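Cif-like 1 (Burkholderia cenocepacia, PDB 7JQY) probably hydrolyses epoxides as a Cif-like member of the alpha/beta hydrolase superfamily, and assembles into an octamer. Local coordinates at residues S27-Q32 and L38-G43; K197-A202 and P287-A292; Y132-P137 and K239-H244. The protein carries 1 engineered substitution. All coordinates share one frame; numbering follows the deposited sequence.

Contact 1. Residues S27-Q32 and L38-G43; sequences SRRYAQ and LHYVTG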
loop_
_atom_site.group_PDB
_atom_site.type_symbol
_atom_site.label_atom_id
_atom_site.label_comp_id
_atom_site.label_asym_id
_atom_site.label_seq_id
_atom_site.Cartn_x
_atom_site.Cartn_y
_atom_site.Cartn_z
ATOM N N SER B 27 14.933 3.299 35.785
ATOM C CA SER B 27 15.972 3.350 34.776
ATOM C C SER B 27 15.822 2.149 33.865
ATOM O O SER B 27 15.462 1.057 34.308
ATOM C CB SER B 27 17.378 3.349 35.399
ATOM O OG SER B 27 17.523 4.437 36.285
ATOM N N ARG B 28 16.149 2.350 32.596
ATOM C CA ARG B 28 16.168 1.267 31.630
ATOM C C ARG B 28 17.561 0.665 31.627
ATOM O O ARG B 28 18.558 1.390 31.557
ATOM C CB ARG B 28 15.789 1.763 30.230
ATOM C CG ARG B 28 14.425 2.443 30.160
ATOM C CD ARG B 28 14.095 2.822 28.738
ATOM N NE ARG B 28 14.616 1.817 27.828
ATOM C CZ ARG B 28 14.812 2.011 26.531
ATOM N NH1 ARG B 28 14.523 3.183 25.982
ATOM N NH2 ARG B 28 15.303 1.034 25.785
ATOM N N ARG B 29 17.623 -0.660 31.685
ATOM C CA ARG B 29 18.876 -1.384 31.781
ATOM C C ARG B 29 18.791 -2.620 30.901
ATOM O O ARG B 29 17.702 -3.101 30.562
ATOM C CB ARG B 29 19.162 -1.806 33.230
ATOM C CG ARG B 29 20.221 -1.028 33.959
ATOM C CD ARG B 29 19.748 0.348 34.356
ATOM N NE ARG B 29 20.878 1.169 34.794
ATOM C CZ ARG B 29 21.177 2.367 34.296
ATOM N NH1 ARG B 29 20.338 2.971 33.465
ATOM N NH2 ARG B 29 22.241 3.029 34.740
ATOM N N TYR B 30 19.959 -3.147 30.564
ATOM C CA TYR B 30 20.087 -4.378 29.802
ATOM C C TYR B 30 20.896 -5.375 30.613
ATOM O O TYR B 30 21.754 -4.999 31.418
ATOM C CB TYR B 30 20.779 -4.167 28.451
ATOM C CG TYR B 30 19.982 -3.389 27.427
ATOM C CD1 TYR B 30 20.353 -2.096 27.074
ATOM C CD2 TYR B 30 18.888 -3.953 26.790
ATOM C CE1 TYR B 30 19.632 -1.375 26.126
ATOM C CE2 TYR B 30 18.169 -3.250 25.846
ATOM C CZ TYR B 30 18.545 -1.962 25.514
ATOM O OH TYR B 30 17.832 -1.254 24.572
ATOM N N ALA B 31 20.602 -6.653 30.410
ATOM C CA ALA B 31 21.387 -7.726 30.999
ATOM C C ALA B 31 21.776 -8.678 29.886
ATOM O O ALA B 31 20.908 -9.228 29.203
ATOM C CB ALA B 31 20.612 -8.457 32.093
ATOM N N GLN B 32 23.069 -8.844 29.679
ATOM C CA GLN B 32 23.546 -9.781 28.680
ATOM C C GLN B 32 23.564 -11.154 29.329
ATOM O O GLN B 32 24.243 -11.362 30.340
ATOM C CB GLN B 32 24.928 -9.382 28.155
ATOM C CG GLN B 32 25.358 -10.132 26.903
ATOM C CD GLN B 32 24.479 -9.809 25.710
ATOM O OE1 GLN B 32 24.262 -8.645 25.390
ATOM N NE2 GLN B 32 23.945 -10.843 25.062
ATOM N N LEU B 38 18.441 -9.207 27.626
ATOM C CA LEU B 38 17.138 -8.862 28.174
ATOM C C LEU B 38 17.132 -7.414 28.644
ATOM O O LEU B 38 18.105 -6.937 29.239
ATOM C CB LEU B 38 16.747 -9.772 29.348
ATOM C CG LEU B 38 16.415 -11.233 29.045
ATOM C CD1 LEU B 38 15.633 -11.837 30.206
ATOM C CD2 LEU B 38 15.657 -11.389 27.735
ATOM N N HIS B 39 16.018 -6.733 28.379
ATOM C CA HIS B 39 15.770 -5.366 28.811
ATOM C C HIS B 39 14.876 -5.368 30.045
ATOM O O HIS B 39 13.955 -6.182 30.159
ATOM C CB HIS B 39 15.119 -4.573 27.674
ATOM C CG HIS B 39 14.620 -3.221 28.072
ATOM N ND1 HIS B 39 13.291 -2.973 28.343
ATOM C CD2 HIS B 39 15.262 -2.036 28.211
ATOM C CE1 HIS B 39 13.138 -1.697 28.651
ATOM N NE2 HIS B 39 14.319 -1.107 28.577
ATOM N N TYR B 40 15.154 -4.464 30.978
ATOM C CA TYR B 40 14.342 -4.382 32.179
ATOM C C TYR B 40 14.389 -2.963 32.703
ATOM O O TYR B 40 15.298 -2.187 32.389
ATOM C CB TYR B 40 14.793 -5.366 33.275
ATOM C CG TYR B 40 16.191 -5.119 33.815
ATOM C CD1 TYR B 40 17.315 -5.484 33.080
ATOM C CD2 TYR B 40 16.385 -4.517 35.056
ATOM C CE1 TYR B 40 18.600 -5.259 33.566
ATOM C CE2 TYR B 40 17.661 -4.291 35.549
ATOM C CZ TYR B 40 18.762 -4.660 34.799
ATOM O OH TYR B 40 20.029 -4.433 35.284
ATOM N N VAL B 41 13.389 -2.635 33.504
ATOM C CA VAL B 41 13.274 -1.331 34.137
ATOM C C VAL B 41 13.359 -1.550 35.638
ATOM O O VAL B 41 12.701 -2.452 36.172
ATOM C CB VAL B 41 11.963 -0.631 33.729
ATOM C CG1 VAL B 41 11.774 0.669 34.476
ATOM C CG2 VAL B 41 11.977 -0.374 32.238
ATOM N N THR B 42 14.195 -0.762 36.311
ATOM C CA THR B 42 14.461 -1.003 37.720
ATOM C C THR B 42 14.483 0.304 38.502
ATOM O O THR B 42 14.815 1.365 37.967
ATOM C CB THR B 42 15.780 -1.756 37.926
ATOM O OG1 THR B 42 15.876 -2.152 39.299
ATOM C CG2 THR B 42 16.990 -0.876 37.548
ATOM N N GLY B 43 14.100 0.205 39.775
ATOM C CA GLY B 43 14.083 1.324 40.703
ATOM C C GLY B 43 13.905 0.827 42.125
ATOM O O GLY B 43 13.752 -0.372 42.377
#
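Ser27 and Thr42 open an antiparallel beta hairpin as a hydrogen-bonded pair, Ser27 N reaching Thr42 O at 2.9 Å and Thr42 N answering to Ser27 O; Gly12 N of a second subunit bonds to Ser27 OG. Arg28, in the non-hydrogen-bonded pair with Val41, sends its side chain diagonally to His39: Arg28 NE donates to His39 NE2 at 3.0 Å, tilted 25° out of the imidazole plane. A bend at chi3 (35°) turns the guanidinium there, while His39 ND1 is held by Asp82. On the other face, Arg29 lays CB over the Tyr40 ring, 3.7 Å from the ring centroid, as a CH-pi contact; its guanidinium folds back, NH1 to the Arg28 carbonyl. Tyr30 meets His39 obliquely, Tyr30 CE2 lying 3.8 Å from His39 CB, and His200 of the second subunit packs on Tyr30. Ala31 closes the ladder, Ala31 N bonding to Leu38 O at 2.8 Å, with its methyl beside Tyr40 CE1. Strand 26-32 is outermost in the chain's mixed sheet; strand 37-43 joins it to strand 77-82, and Ala31, Leu38 and Tyr40 pack on Leu108 of helix 98-111.

Contact 2. Residues K197-A202 and P287-A292; sequences KRTHVA and PDENPA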
loop_
_atom_site.group_PDB
_atom_site.type_symbol
_atom_site.label_atom_id
_atom_site.label_comp_id
_atom_site.label_asym_id
_atom_site.label_seq_id
_atom_site.Cartn_x
_atom_site.Cartn_y
_atom_site.Cartn_z
ATOM N N LYS B 197 -11.733 -5.946 24.095
ATOM C CA LYS B 197 -12.730 -6.995 24.261
ATOM C C LYS B 197 -12.624 -7.685 25.616
ATOM O O LYS B 197 -13.609 -8.259 26.087
ATOM C CB LYS B 197 -12.585 -8.027 23.138
ATOM C CG LYS B 197 -13.467 -7.739 21.952
ATOM C CD LYS B 197 -13.175 -8.635 20.772
ATOM C CE LYS B 197 -14.282 -8.471 19.742
ATOM N NZ LYS B 197 -13.817 -7.706 18.554
ATOM N N ARG B 198 -11.466 -7.614 26.268
ATOM C CA ARG B 198 -11.243 -8.291 27.536
ATOM C C ARG B 198 -11.147 -7.334 28.717
ATOM O O ARG B 198 -10.984 -7.787 29.854
ATOM C CB ARG B 198 -9.970 -9.139 27.452
ATOM C CG ARG B 198 -10.070 -10.314 26.478
ATOM C CD ARG B 198 -8.663 -10.850 26.093
ATOM N NE ARG B 198 -8.772 -12.110 25.364
ATOM C CZ ARG B 198 -9.123 -12.207 24.087
ATOM N NH1 ARG B 198 -9.389 -11.112 23.372
ATOM N NH2 ARG B 198 -9.221 -13.404 23.523
ATOM N N THR B 199 -11.191 -6.027 28.484
ATOM C CA THR B 199 -11.162 -5.086 29.591
ATOM C C THR B 199 -12.585 -4.799 30.055
ATOM O O THR B 199 -13.563 -5.030 29.334
ATOM C CB THR B 199 -10.452 -3.782 29.196
ATOM O OG1 THR B 199 -10.120 -3.034 30.372
ATOM C CG2 THR B 199 -11.330 -2.926 28.298
ATOM N N HIS B 200 -12.701 -4.351 31.292
ATOM C CA HIS B 200 -13.972 -3.807 31.763
ATOM C C HIS B 200 -13.853 -2.352 32.165
ATOM O O HIS B 200 -14.789 -1.576 31.941
ATOM C CB HIS B 200 -14.546 -4.617 32.940
ATOM C CG HIS B 200 -15.909 -4.165 33.356
ATOM N ND1 HIS B 200 -16.142 -3.493 34.537
ATOM C CD2 HIS B 200 -17.106 -4.258 32.732
ATOM C CE1 HIS B 200 -17.428 -3.205 34.630
ATOM N NE2 HIS B 200 -18.034 -3.658 33.547
ATOM N N VAL B 201 -12.737 -1.976 32.781
ATOM C CA VAL B 201 -12.416 -0.574 33.011
ATOM C C VAL B 201 -11.942 0.030 31.695
ATOM O O VAL B 201 -11.084 -0.543 31.009
ATOM C CB VAL B 201 -11.344 -0.439 34.105
ATOM C CG1 VAL B 201 -10.896 1.014 34.262
ATOM C CG2 VAL B 201 -11.875 -0.997 35.434
ATOM N N ALA B 202 -12.492 1.193 31.343
ATOM C CA ALA B 202 -12.087 1.873 30.121
ATOM C C ALA B 202 -10.628 2.315 30.212
ATOM O O ALA B 202 -10.225 2.971 31.178
ATOM C CB ALA B 202 -12.987 3.078 29.857
ATOM N N PRO B 287 -3.164 -5.094 36.105
ATOM C CA PRO B 287 -2.297 -3.911 36.270
ATOM C C PRO B 287 -2.791 -2.680 35.524
ATOM O O PRO B 287 -2.535 -1.557 35.976
ATOM C CB PRO B 287 -0.937 -4.391 35.739
ATOM C CG PRO B 287 -0.985 -5.874 35.846
ATOM C CD PRO B 287 -2.417 -6.237 35.549
ATOM N N ASP B 288 -3.458 -2.842 34.379
ATOM C CA ASP B 288 -3.994 -1.682 33.668
ATOM C C ASP B 288 -5.292 -1.184 34.287
ATOM O O ASP B 288 -5.513 0.030 34.379
ATOM C CB ASP B 288 -4.236 -2.015 32.194
ATOM C CG ASP B 288 -2.953 -2.258 31.431
ATOM O OD1 ASP B 288 -2.223 -1.275 31.153
ATOM O OD2 ASP B 288 -2.678 -3.432 31.110
ATOM N N GLU B 289 -6.172 -2.100 34.691
ATOM C CA GLU B 289 -7.537 -1.727 35.036
ATOM C C GLU B 289 -7.688 -1.300 36.488
ATOM O O GLU B 289 -8.332 -0.289 36.769
ATOM C CB GLU B 289 -8.484 -2.886 34.740
ATOM C CG GLU B 289 -8.626 -3.206 33.278
ATOM C CD GLU B 289 -9.644 -4.297 33.042
ATOM O OE1 GLU B 289 -10.824 -4.119 33.447
ATOM O OE2 GLU B 289 -9.252 -5.331 32.461
ATOM N N ASN B 290 -7.109 -2.058 37.418
ATOM C CA ASN B 290 -7.273 -1.806 38.850
ATOM C C ASN B 290 -5.939 -1.991 39.557
ATOM O O ASN B 290 -5.760 -2.919 40.357
ATOM C CB ASN B 290 -8.342 -2.732 39.438
ATOM C CG ASN B 290 -8.959 -2.183 40.703
ATOM O OD1 ASN B 290 -8.452 -1.232 41.301
ATOM N ND2 ASN B 290 -10.056 -2.786 41.126
ATOM N N PRO B 291 -4.968 -1.105 39.292
ATOM C CA PRO B 291 -3.691 -1.189 40.018
ATOM C C PRO B 291 -3.818 -0.817 41.487
ATOM O O PRO B 291 -2.941 -1.179 42.280
ATOM C CB PRO B 291 -2.780 -0.222 39.252
ATOM C CG PRO B 291 -3.710 0.741 38.598
ATOM C CD PRO B 291 -4.947 -0.044 38.266
ATOM N N ALA B 292 -4.837 -0.042 41.859
ATOM C CA ALA B 292 -5.049 0.278 43.265
ATOM C C ALA B 292 -5.362 -0.983 44.063
ATOM O O ALA B 292 -4.809 -1.202 45.148
ATOM C CB ALA B 292 -6.168 1.308 43.404
#
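This is a polar side-chain-to-backbone contact in which one buried carboxylate, that of Glu289, grips the backbone of the turn 199-201. It joins the chain just past helix 187-198 to the short helix 286-289, at a partly buried place where the helical region between strands 140-146 and 250-255 comes back against the chain that follows strand 274-279. Glu289 OE1 does the holding. His200 N donates to Glu289 OE1 at 2.9 Å. Val201 N donates to Glu289 OE1 at the same distance, in a nearly straight bond of 172°. Both N-H groups come down on the same face of the carboxylate, well above its plane. With CG anti to its own carbonyl carbon and chi2 at -176°, Glu289 stretches out straight far enough to set OE1 beneath these two consecutive amides. The same carboxylate also takes Gly283 N on OE1 and Trp285 N on OE2, so it ties the turn to the segment after strand 274-279. In alpha/beta hydrolases that segment generally carries the histidine of the catalytic machinery, and the helical insertion is the cap over the core. Four backbone donors around one acid would probably favour its ionised form. Thr199 lies across the carboxylate without bonding to it: OG1 comes within 3.0 Å of Glu289 CD, but its hydroxyl donates to Val201 O at 2.7 Å, a bond within the turn itself. Val201 adds the apolar part, its CB resting 3.8 Å from Glu289 CB as the two side chains run past each other in opposite directions. Beyond Glu289, Asn290 N-caps helix 291-303 through OD1 to Phe293 N, while Arg37 of a third subunit bonds to Thr199 O.

Contact 3. Residues Y132-P137 and K239-H244; sequences YAAQWP and KAFMKH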
loop_
_atom_site.group_PDB
_atom_site.type_symbol
_atom_site.label_atom_id
_atom_site.label_comp_id
_atom_site.label_asym_id
_atom_site.label_seq_id
_atom_site.Cartn_x
_atom_site.Cartn_y
_atom_site.Cartn_z
ATOM N N TYR B 132 9.531 -20.805 37.312
ATOM C CA TYR B 132 10.623 -20.366 38.173
ATOM C C TYR B 132 10.493 -20.988 39.556
ATOM O O TYR B 132 11.446 -21.583 40.074
ATOM C CB TYR B 132 10.621 -18.834 38.261
ATOM C CG TYR B 132 11.913 -18.177 38.735
ATOM C CD1 TYR B 132 12.718 -18.762 39.715
ATOM C CD2 TYR B 132 12.313 -16.952 38.211
ATOM C CE1 TYR B 132 13.888 -18.151 40.145
ATOM C CE2 TYR B 132 13.476 -16.336 38.635
ATOM C CZ TYR B 132 14.259 -16.939 39.597
ATOM O OH TYR B 132 15.409 -16.310 40.014
ATOM N N ALA B 133 9.299 -20.895 40.156
ATOM C CA ALA B 133 9.096 -21.443 41.492
ATOM C C ALA B 133 9.186 -22.962 41.499
ATOM O O ALA B 133 9.655 -23.547 42.480
ATOM C CB ALA B 133 7.748 -20.991 42.049
ATOM N N ALA B 134 8.768 -23.616 40.415
ATOM C CA ALA B 134 8.808 -25.074 40.391
ATOM C C ALA B 134 10.239 -25.583 40.290
ATOM O O ALA B 134 10.583 -26.604 40.899
ATOM C CB ALA B 134 7.970 -25.610 39.230
ATOM N N GLN B 135 11.091 -24.881 39.535
ATOM C CA GLN B 135 12.465 -25.331 39.326
ATOM C C GLN B 135 13.409 -24.922 40.454
ATOM O O GLN B 135 14.371 -25.644 40.734
ATOM C CB GLN B 135 12.993 -24.807 37.991
ATOM C CG GLN B 135 12.575 -25.649 36.800
ATOM C CD GLN B 135 12.748 -24.919 35.489
ATOM O OE1 GLN B 135 13.333 -25.448 34.538
ATOM N NE2 GLN B 135 12.235 -23.695 35.426
ATOM N N TRP B 136 13.184 -23.775 41.091
ATOM C CA TRP B 136 14.055 -23.291 42.165
ATOM C C TRP B 136 13.195 -22.786 43.314
ATOM O O TRP B 136 13.191 -21.593 43.637
ATOM C CB TRP B 136 15.008 -22.211 41.643
ATOM C CG TRP B 136 15.772 -22.694 40.447
ATOM C CD1 TRP B 136 16.872 -23.498 40.453
ATOM C CD2 TRP B 136 15.466 -22.444 39.067
ATOM N NE1 TRP B 136 17.277 -23.759 39.166
ATOM C CE2 TRP B 136 16.431 -23.123 38.296
ATOM C CE3 TRP B 136 14.481 -21.698 38.410
ATOM C CZ2 TRP B 136 16.438 -23.083 36.903
ATOM C CZ3 TRP B 136 14.485 -21.669 37.027
ATOM C CH2 TRP B 136 15.457 -22.357 36.290
ATOM N N PRO B 137 12.481 -23.690 43.990
ATOM C CA PRO B 137 11.515 -23.253 45.015
ATOM C C PRO B 137 12.136 -22.519 46.193
ATOM O O PRO B 137 11.486 -21.639 46.773
ATOM C CB PRO B 137 10.859 -24.568 45.465
ATOM C CG PRO B 137 11.297 -25.615 44.472
ATOM C CD PRO B 137 12.585 -25.157 43.900
ATOM N N LYS B 239 2.745 -30.350 33.682
ATOM C CA LYS B 239 2.075 -31.474 34.331
ATOM C C LYS B 239 3.044 -32.228 35.231
ATOM O O LYS B 239 2.668 -32.725 36.301
ATOM C CB LYS B 239 1.515 -32.409 33.251
ATOM C CG LYS B 239 0.360 -31.834 32.441
ATOM C CD LYS B 239 0.071 -32.641 31.166
ATOM C CE LYS B 239 -1.383 -32.973 30.889
ATOM N NZ LYS B 239 -1.571 -32.945 29.396
ATOM N N ALA B 240 4.293 -32.347 34.785
ATOM C CA ALA B 240 5.345 -32.914 35.619
ATOM C C ALA B 240 5.667 -32.011 36.802
ATOM O O ALA B 240 5.919 -32.496 37.911
ATOM C CB ALA B 240 6.598 -33.176 34.777
ATOM N N PHE B 241 5.660 -30.693 36.592
ATOM C CA PHE B 241 5.950 -29.768 37.683
ATOM C C PHE B 241 4.927 -29.884 38.814
ATOM O O PHE B 241 5.268 -29.694 39.988
ATOM C CB PHE B 241 5.963 -28.323 37.166
ATOM C CG PHE B 241 7.220 -27.923 36.413
ATOM C CD1 PHE B 241 8.421 -28.607 36.590
ATOM C CD2 PHE B 241 7.192 -26.843 35.535
ATOM C CE1 PHE B 241 9.566 -28.219 35.900
ATOM C CE2 PHE B 241 8.328 -26.448 34.838
ATOM C CZ PHE B 241 9.519 -27.135 35.022
ATOM N N MET B 242 3.683 -30.224 38.497
ATOM C CA MET B 242 2.614 -30.203 39.493
ATOM C C MET B 242 2.540 -31.462 40.338
ATOM O O MET B 242 1.561 -31.658 41.060
ATOM C CB MET B 242 1.269 -29.992 38.807
ATOM C CG MET B 242 0.890 -28.550 38.622
ATOM S SD MET B 242 -0.644 -28.469 37.700
ATOM C CE MET B 242 -0.147 -29.361 36.240
ATOM N N LYS B 243 3.560 -32.291 40.325
ATOM C CA LYS B 243 3.544 -33.427 41.184
ATOM C C LYS B 243 3.995 -32.966 42.551
ATOM O O LYS B 243 3.691 -33.584 43.528
ATOM C CB LYS B 243 4.532 -34.483 40.732
ATOM C CG LYS B 243 4.473 -34.875 39.286
ATOM C CD LYS B 243 3.110 -35.360 38.917
ATOM C CE LYS B 243 3.074 -35.882 37.506
ATOM N NZ LYS B 243 1.691 -36.083 37.043
ATOM N N HIS B 244 4.703 -31.858 42.610
ATOM C CA HIS B 244 5.307 -31.312 43.811
ATOM C C HIS B 244 4.676 -29.939 43.953
ATOM O O HIS B 244 5.013 -29.014 43.210
ATOM C CB HIS B 244 6.824 -31.235 43.657
ATOM C CG HIS B 244 7.479 -32.550 43.353
ATOM N ND1 HIS B 244 7.518 -33.593 44.256
ATOM C CD2 HIS B 244 8.152 -32.979 42.258
ATOM C CE1 HIS B 244 8.181 -34.607 43.729
ATOM N NE2 HIS B 244 8.577 -34.261 42.517
#
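Apolar packing carries this contact, and Phe241 is at the centre of it. The methyl of Ala134 sits over one face of the Phe241 ring in a CH-pi contact, CB standing 4.0 Å from the ring centroid and 23° off the normal. It lies toward the rim at the root of the ring, where Ala134 CB comes within 3.7 Å of Phe241 CG. The far end of the ring belongs to Gln135: its CG approaches Phe241 CZ to 3.8 Å, with CD close behind, so the aliphatic part of the glutamine and the carbon of its amide lie obliquely against the far end of the ring. The amide and ring planes are turned 47° apart, which makes this no stack. A chi1 of -77° puts the Phe241 ring beside its own backbone N, from where it reaches across to helix 124-135 and also touches Tyr130 and Ala131 there.

Polar bonds run within each side and never across. Gln135 NE2 donates to Ala131 O, one turn back in its own helix, so the amide is tied down on the side of helix 124-135. Trp136 N still bonds to Tyr132 O at 3.0 Å where that helix ends, whereas the bond that closes the type I turn, His244 N to Phe241 O, is weak.

Helix 124-135 follows strand 117-122 in the core, and helix 231-241 is the last before strand 250-255. With no hydrogen bond or salt bridge between them here, across this contact the two C-terminal helix ends meet through shape and dispersion, at the surface of the molecule.

How the contacts relate
Contact 1 comes first along the chain and is complete before the others begin; contacts 2 and 3 then interleave, their segments following in the order 132-137, 197-202, 239-244 and 287-292. Contact 1 forms the edge hairpin of the central sheet, whereas the other two join helix ends and turns around it. Centres of contacts 2 and 3 lie about 30 Å apart, on opposite sides of the chain's centre; the centre of contact 1 lies about 26 Å from that of contact 2 and about 27 Å from that of contact 3, with no touching atoms. Both later contacts tie the helical region between strands 140-146 and 250-255 to the core at separate places. Contacts 1 and 2 both also face other subunits of the octamer; contact 3 does not.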